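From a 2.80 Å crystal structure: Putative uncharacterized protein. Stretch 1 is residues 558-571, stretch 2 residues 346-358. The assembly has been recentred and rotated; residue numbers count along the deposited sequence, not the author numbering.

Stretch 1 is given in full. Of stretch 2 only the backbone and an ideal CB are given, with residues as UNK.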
# COMPACT_ATOMS: atom_id res chain seq x y z
N ARG A 558 -46.96 16.41 0.21
CA ARG A 558 -45.65 16.39 0.85
C ARG A 558 -45.42 17.67 1.65
O ARG A 558 -45.03 17.62 2.82
CB ARG A 558 -44.56 16.22 -0.22
CG ARG A 558 -43.14 16.18 0.32
CD ARG A 558 -42.14 16.52 -0.77
NE ARG A 558 -42.33 17.89 -1.26
CZ ARG A 558 -41.83 18.36 -2.40
NH1 ARG A 558 -41.11 17.57 -3.19
NH2 ARG A 558 -42.07 19.61 -2.75
N ASP A 559 -45.68 18.82 1.03
CA ASP A 559 -45.45 20.09 1.71
C ASP A 559 -46.35 20.24 2.93
O ASP A 559 -45.94 20.80 3.95
CB ASP A 559 -45.67 21.25 0.74
CG ASP A 559 -44.78 21.15 -0.48
OD1 ASP A 559 -43.66 20.63 -0.36
OD2 ASP A 559 -45.22 21.60 -1.57
N GLN A 560 -47.59 19.76 2.84
CA GLN A 560 -48.50 19.86 3.97
C GLN A 560 -48.01 19.01 5.14
O GLN A 560 -47.94 19.49 6.28
CB GLN A 560 -49.91 19.45 3.55
CG GLN A 560 -50.48 20.31 2.43
CD GLN A 560 -51.98 20.14 2.26
OE1 GLN A 560 -52.52 19.06 2.50
NE2 GLN A 560 -52.65 21.21 1.85
N GLU A 561 -47.66 17.75 4.87
CA GLU A 561 -47.08 16.92 5.91
C GLU A 561 -45.85 17.58 6.53
O GLU A 561 -45.68 17.57 7.75
CB GLU A 561 -46.72 15.54 5.34
CG GLU A 561 -46.04 14.61 6.33
CD GLU A 561 -46.92 14.28 7.52
OE1 GLU A 561 -48.14 14.54 7.45
OE2 GLU A 561 -46.39 13.75 8.52
N LEU A 562 -44.99 18.16 5.69
CA LEU A 562 -43.81 18.85 6.21
C LEU A 562 -44.19 20.04 7.08
O LEU A 562 -43.49 20.35 8.04
CB LEU A 562 -42.91 19.30 5.06
CG LEU A 562 -42.11 18.18 4.38
CD1 LEU A 562 -41.52 18.67 3.07
CD2 LEU A 562 -41.02 17.67 5.30
N GLY A 563 -45.30 20.71 6.76
CA GLY A 563 -45.77 21.78 7.62
C GLY A 563 -46.25 21.28 8.97
O GLY A 563 -45.96 21.88 10.01
N ARG A 564 -46.98 20.16 8.98
CA ARG A 564 -47.37 19.54 10.24
C ARG A 564 -46.15 19.19 11.07
O ARG A 564 -46.09 19.49 12.27
CB ARG A 564 -48.22 18.30 9.98
CG ARG A 564 -49.48 18.57 9.18
CD ARG A 564 -50.14 17.27 8.73
NE ARG A 564 -51.03 17.47 7.60
CZ ARG A 564 -51.50 16.49 6.84
NH1 ARG A 564 -51.18 15.23 7.08
NH2 ARG A 564 -52.31 16.77 5.82
N LEU A 565 -45.15 18.56 10.45
CA LEU A 565 -43.91 18.26 11.15
C LEU A 565 -43.26 19.53 11.68
O LEU A 565 -42.67 19.53 12.76
CB LEU A 565 -42.95 17.51 10.23
CG LEU A 565 -43.29 16.05 9.92
CD1 LEU A 565 -42.46 15.54 8.75
CD2 LEU A 565 -43.08 15.18 11.15
N ALA A 566 -43.35 20.62 10.92
CA ALA A 566 -42.76 21.88 11.36
C ALA A 566 -43.43 22.37 12.64
O ALA A 566 -42.75 22.67 13.64
CB ALA A 566 -42.88 22.93 10.26
N TYR A 567 -44.76 22.44 12.65
CA TYR A 567 -45.48 22.84 13.86
C TYR A 567 -45.13 21.92 15.02
O TYR A 567 -44.73 22.38 16.10
CB TYR A 567 -46.98 22.84 13.60
CG TYR A 567 -47.81 23.05 14.85
CD1 TYR A 567 -48.08 24.33 15.31
CD2 TYR A 567 -48.33 21.97 15.56
CE1 TYR A 567 -48.84 24.53 16.46
CE2 TYR A 567 -49.08 22.16 16.70
CZ TYR A 567 -49.33 23.45 17.15
OH TYR A 567 -50.09 23.64 18.28
N ARG A 568 -45.27 20.61 14.82
CA ARG A 568 -45.01 19.65 15.88
C ARG A 568 -43.62 19.85 16.48
O ARG A 568 -43.47 20.01 17.69
CB ARG A 568 -45.16 18.23 15.35
CG ARG A 568 -46.57 17.87 14.94
CD ARG A 568 -46.62 16.58 14.16
NE ARG A 568 -47.96 16.33 13.61
CZ ARG A 568 -48.25 15.36 12.74
NH1 ARG A 568 -47.30 14.54 12.31
NH2 ARG A 568 -49.49 15.23 12.31
N LEU A 569 -42.59 19.85 15.63
CA LEU A 569 -41.22 19.97 16.13
C LEU A 569 -40.99 21.31 16.81
O LEU A 569 -40.20 21.39 17.76
CB LEU A 569 -40.22 19.77 15.00
CG LEU A 569 -39.71 18.34 14.83
CD1 LEU A 569 -38.85 17.93 16.02
CD2 LEU A 569 -40.86 17.36 14.64
N ARG A 570 -41.65 22.37 16.35
CA ARG A 570 -41.55 23.65 17.04
C ARG A 570 -42.09 23.53 18.46
O ARG A 570 -41.42 23.91 19.44
CB ARG A 570 -42.30 24.73 16.26
CG ARG A 570 -41.97 26.16 16.66
CD ARG A 570 -43.18 26.86 17.26
NE ARG A 570 -44.29 26.94 16.31
CZ ARG A 570 -45.52 27.34 16.63
NH1 ARG A 570 -45.80 27.70 17.87
NH2 ARG A 570 -46.46 27.38 15.70
N GLU A 571 -43.31 22.99 18.61
CA GLU A 571 -43.87 22.78 19.94
C GLU A 571 -42.97 21.89 20.78
O GLU A 571 -42.87 22.07 22.00
CB GLU A 571 -45.26 22.16 19.83
CG GLU A 571 -46.29 23.02 19.10
CD GLU A 571 -46.76 24.20 19.94
OE1 GLU A 571 -45.98 24.70 20.77
OE2 GLU A 571 -47.93 24.62 19.76
N UNK A 346 -46.37 32.77 13.77
CA UNK A 346 -47.51 33.15 12.94
C UNK A 346 -48.59 32.07 13.02
O UNK A 346 -49.77 32.34 12.80
CB UNK A 346 -47.08 33.37 11.49
N UNK A 347 -48.18 30.84 13.35
CA UNK A 347 -49.08 29.70 13.45
C UNK A 347 -49.27 29.35 14.91
O UNK A 347 -48.33 29.45 15.71
CB UNK A 347 -48.54 28.50 12.67
N UNK A 348 -50.49 28.92 15.27
CA UNK A 348 -50.76 28.41 16.60
C UNK A 348 -51.62 27.15 16.57
O UNK A 348 -52.09 26.71 17.63
CB UNK A 348 -51.44 29.49 17.44
N UNK A 349 -51.85 26.57 15.40
CA UNK A 349 -52.69 25.38 15.26
C UNK A 349 -52.03 24.42 14.28
O UNK A 349 -51.42 24.84 13.30
CB UNK A 349 -54.10 25.75 14.79
N UNK A 350 -52.16 23.12 14.56
CA UNK A 350 -51.54 22.12 13.69
C UNK A 350 -52.13 22.16 12.29
O UNK A 350 -51.46 21.78 11.32
CB UNK A 350 -51.71 20.72 14.28
N UNK A 351 -53.39 22.60 12.16
CA UNK A 351 -54.01 22.66 10.84
C UNK A 351 -53.50 23.85 10.04
O UNK A 351 -53.24 23.72 8.84
CB UNK A 351 -55.53 22.73 10.97
N UNK A 352 -53.35 25.01 10.68
CA UNK A 352 -52.84 26.18 9.98
C UNK A 352 -51.44 25.97 9.44
O UNK A 352 -51.04 26.64 8.48
CB UNK A 352 -52.85 27.39 10.91
N UNK A 353 -50.68 25.04 10.03
CA UNK A 353 -49.33 24.78 9.56
C UNK A 353 -49.29 23.89 8.33
O UNK A 353 -48.33 23.95 7.56
CB UNK A 353 -48.51 24.14 10.68
N UNK A 354 -50.31 23.06 8.13
CA UNK A 354 -50.34 22.20 6.96
C UNK A 354 -50.68 22.99 5.70
O UNK A 354 -50.21 22.64 4.61
CB UNK A 354 -51.35 21.07 7.16
N UNK A 355 -51.48 24.05 5.82
CA UNK A 355 -51.84 24.87 4.67
C UNK A 355 -50.81 25.95 4.39
O UNK A 355 -50.48 26.21 3.22
CB UNK A 355 -53.21 25.51 4.89
N UNK A 356 -50.30 26.60 5.43
CA UNK A 356 -49.23 27.59 5.29
C UNK A 356 -47.87 26.96 5.61
O UNK A 356 -47.07 27.49 6.38
CB UNK A 356 -49.49 28.79 6.20
N UNK A 357 -47.63 25.80 5.00
CA UNK A 357 -46.44 25.00 5.33
C UNK A 357 -45.16 25.82 5.24
O UNK A 357 -44.24 25.63 6.04
CB UNK A 357 -46.34 23.79 4.40
N UNK A 358 -45.08 26.74 4.28
CA UNK A 358 -43.88 27.56 4.14
C UNK A 358 -43.61 28.34 5.43
O UNK A 358 -42.47 28.38 5.92
CB UNK A 358 -44.02 28.52 2.96

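Stretch 1 is one continuous helix, and helix 350-355 of stretch 2 crosses it at 139°, with the axes 7.1 Å apart at closest approach.

At position 346 the CA-to-CB bond points away and nothing of stretch 1 is near, so almost any residue would do; it is Ile346.

Position 347, with extended backbone angles, directs its CB toward the ring of Tyr567 and the guanidinium of Arg570. An aliphatic side chain would suit the ring, while an acid could answer the charge. The residue is Ile347, whose CG2 lies 4.0 Å from Tyr567 CD1; the arginine is served by the backbone instead, Arg570 NH2 donating to Ile347 O at 2.8 Å.

Positions 348 and 349 point away, and polar residues are natural there. The first is Gln348, poorly ordered. The second precedes a helix, where Ser, Thr, Asp or Asn commonly caps; Ser349 does so, its OG accepting from the backbone N of residue 352 at 3.3 Å.

Position 350 has its CA over one face of the Tyr567 ring, 3.7 Å from CD2, and its CB points sideways. Arg564 and Arg568 make this side of stretch 1 basic, so a long acid or amide is favoured. Glu350, extended with chi1 and chi2 both t, brings its end nearer and forms a salt bridge: Arg568 NH2 to Glu350 OE2 is 2.7 Å, supplemented by a weak bond from Arg568 NE to the same oxygen at 3.1 Å.

Position 351 points away and is undemanding; it is Ala351. Position 352, sideways and out of reach, suits a polar residue; it is Gln352.

At 353 a CB would point toward stretch 1, 3.5 Å from Tyr567 CB, with room for a small residue such as alanine. Gly353 is found, and its O receives a CA-H...O contact from Gly563 CA at 3.4 Å.

Position 354 is sideways, its CB 3.6 Å from Arg564 NE, near the guanidinium plane. A small residue fits. Ala354 packs here, and its O lies 3.3 Å from Gln560 CA in a second CA-H...O contact.

Positions 355 and 356 point away and admit polar residues, here Ser355 and Gln356, whose OE1 accepts from Gln352 NE2 at 3.0 Å.

Position 357 faces Gly563 closely, its CB tight against Asp559 O. An ideal CB at Gly563 would clash with this CB. A flat or polar side chain could lie along Asp559. His357 does, with Asp559 CB over its ring face, 3.5 Å from the ring centroid.

Position 358 points away; it is Ser358.

Stretch 2, residues 346-358: IIQSEAQGASQHS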
# COMPACT_ATOMS: atom_id res chain seq x y z
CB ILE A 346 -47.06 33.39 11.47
CG1 ILE A 346 -46.10 34.58 11.39
CG2 ILE A 346 -48.27 33.65 10.57
CD1 ILE A 346 -44.65 34.26 11.73
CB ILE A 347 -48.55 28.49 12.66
CG1 ILE A 347 -48.51 28.80 11.16
CG2 ILE A 347 -49.42 27.26 12.90
CD1 ILE A 347 -47.26 29.52 10.71
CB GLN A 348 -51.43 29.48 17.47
CG GLN A 348 -50.55 30.67 17.81
CD GLN A 348 -50.47 31.69 16.69
OE1 GLN A 348 -51.17 31.57 15.68
NE2 GLN A 348 -49.63 32.70 16.86
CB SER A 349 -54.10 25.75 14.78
OG SER A 349 -54.05 26.45 13.55
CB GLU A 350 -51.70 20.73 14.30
CG GLU A 350 -51.22 19.61 13.38
CD GLU A 350 -51.00 18.30 14.10
OE1 GLU A 350 -50.89 18.31 15.35
OE2 GLU A 350 -50.95 17.25 13.43
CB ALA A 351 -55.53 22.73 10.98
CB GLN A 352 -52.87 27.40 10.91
CG GLN A 352 -52.50 28.71 10.23
CD GLN A 352 -52.34 29.86 11.22
OE1 GLN A 352 -52.85 29.80 12.34
NE2 GLN A 352 -51.63 30.90 10.81
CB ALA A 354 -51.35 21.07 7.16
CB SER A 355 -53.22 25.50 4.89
OG SER A 355 -53.24 26.27 6.08
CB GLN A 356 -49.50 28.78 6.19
CG GLN A 356 -50.96 29.22 6.20
CD GLN A 356 -51.17 30.55 6.89
OE1 GLN A 356 -51.93 30.66 7.85
NE2 GLN A 356 -50.49 31.59 6.40
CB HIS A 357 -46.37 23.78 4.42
CG HIS A 357 -46.72 24.06 2.99
ND1 HIS A 357 -45.82 24.61 2.10
CD2 HIS A 357 -47.87 23.88 2.30
CE1 HIS A 357 -46.40 24.75 0.92
NE2 HIS A 357 -47.64 24.31 1.02
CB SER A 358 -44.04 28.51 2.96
OG SER A 358 -42.92 29.37 2.84
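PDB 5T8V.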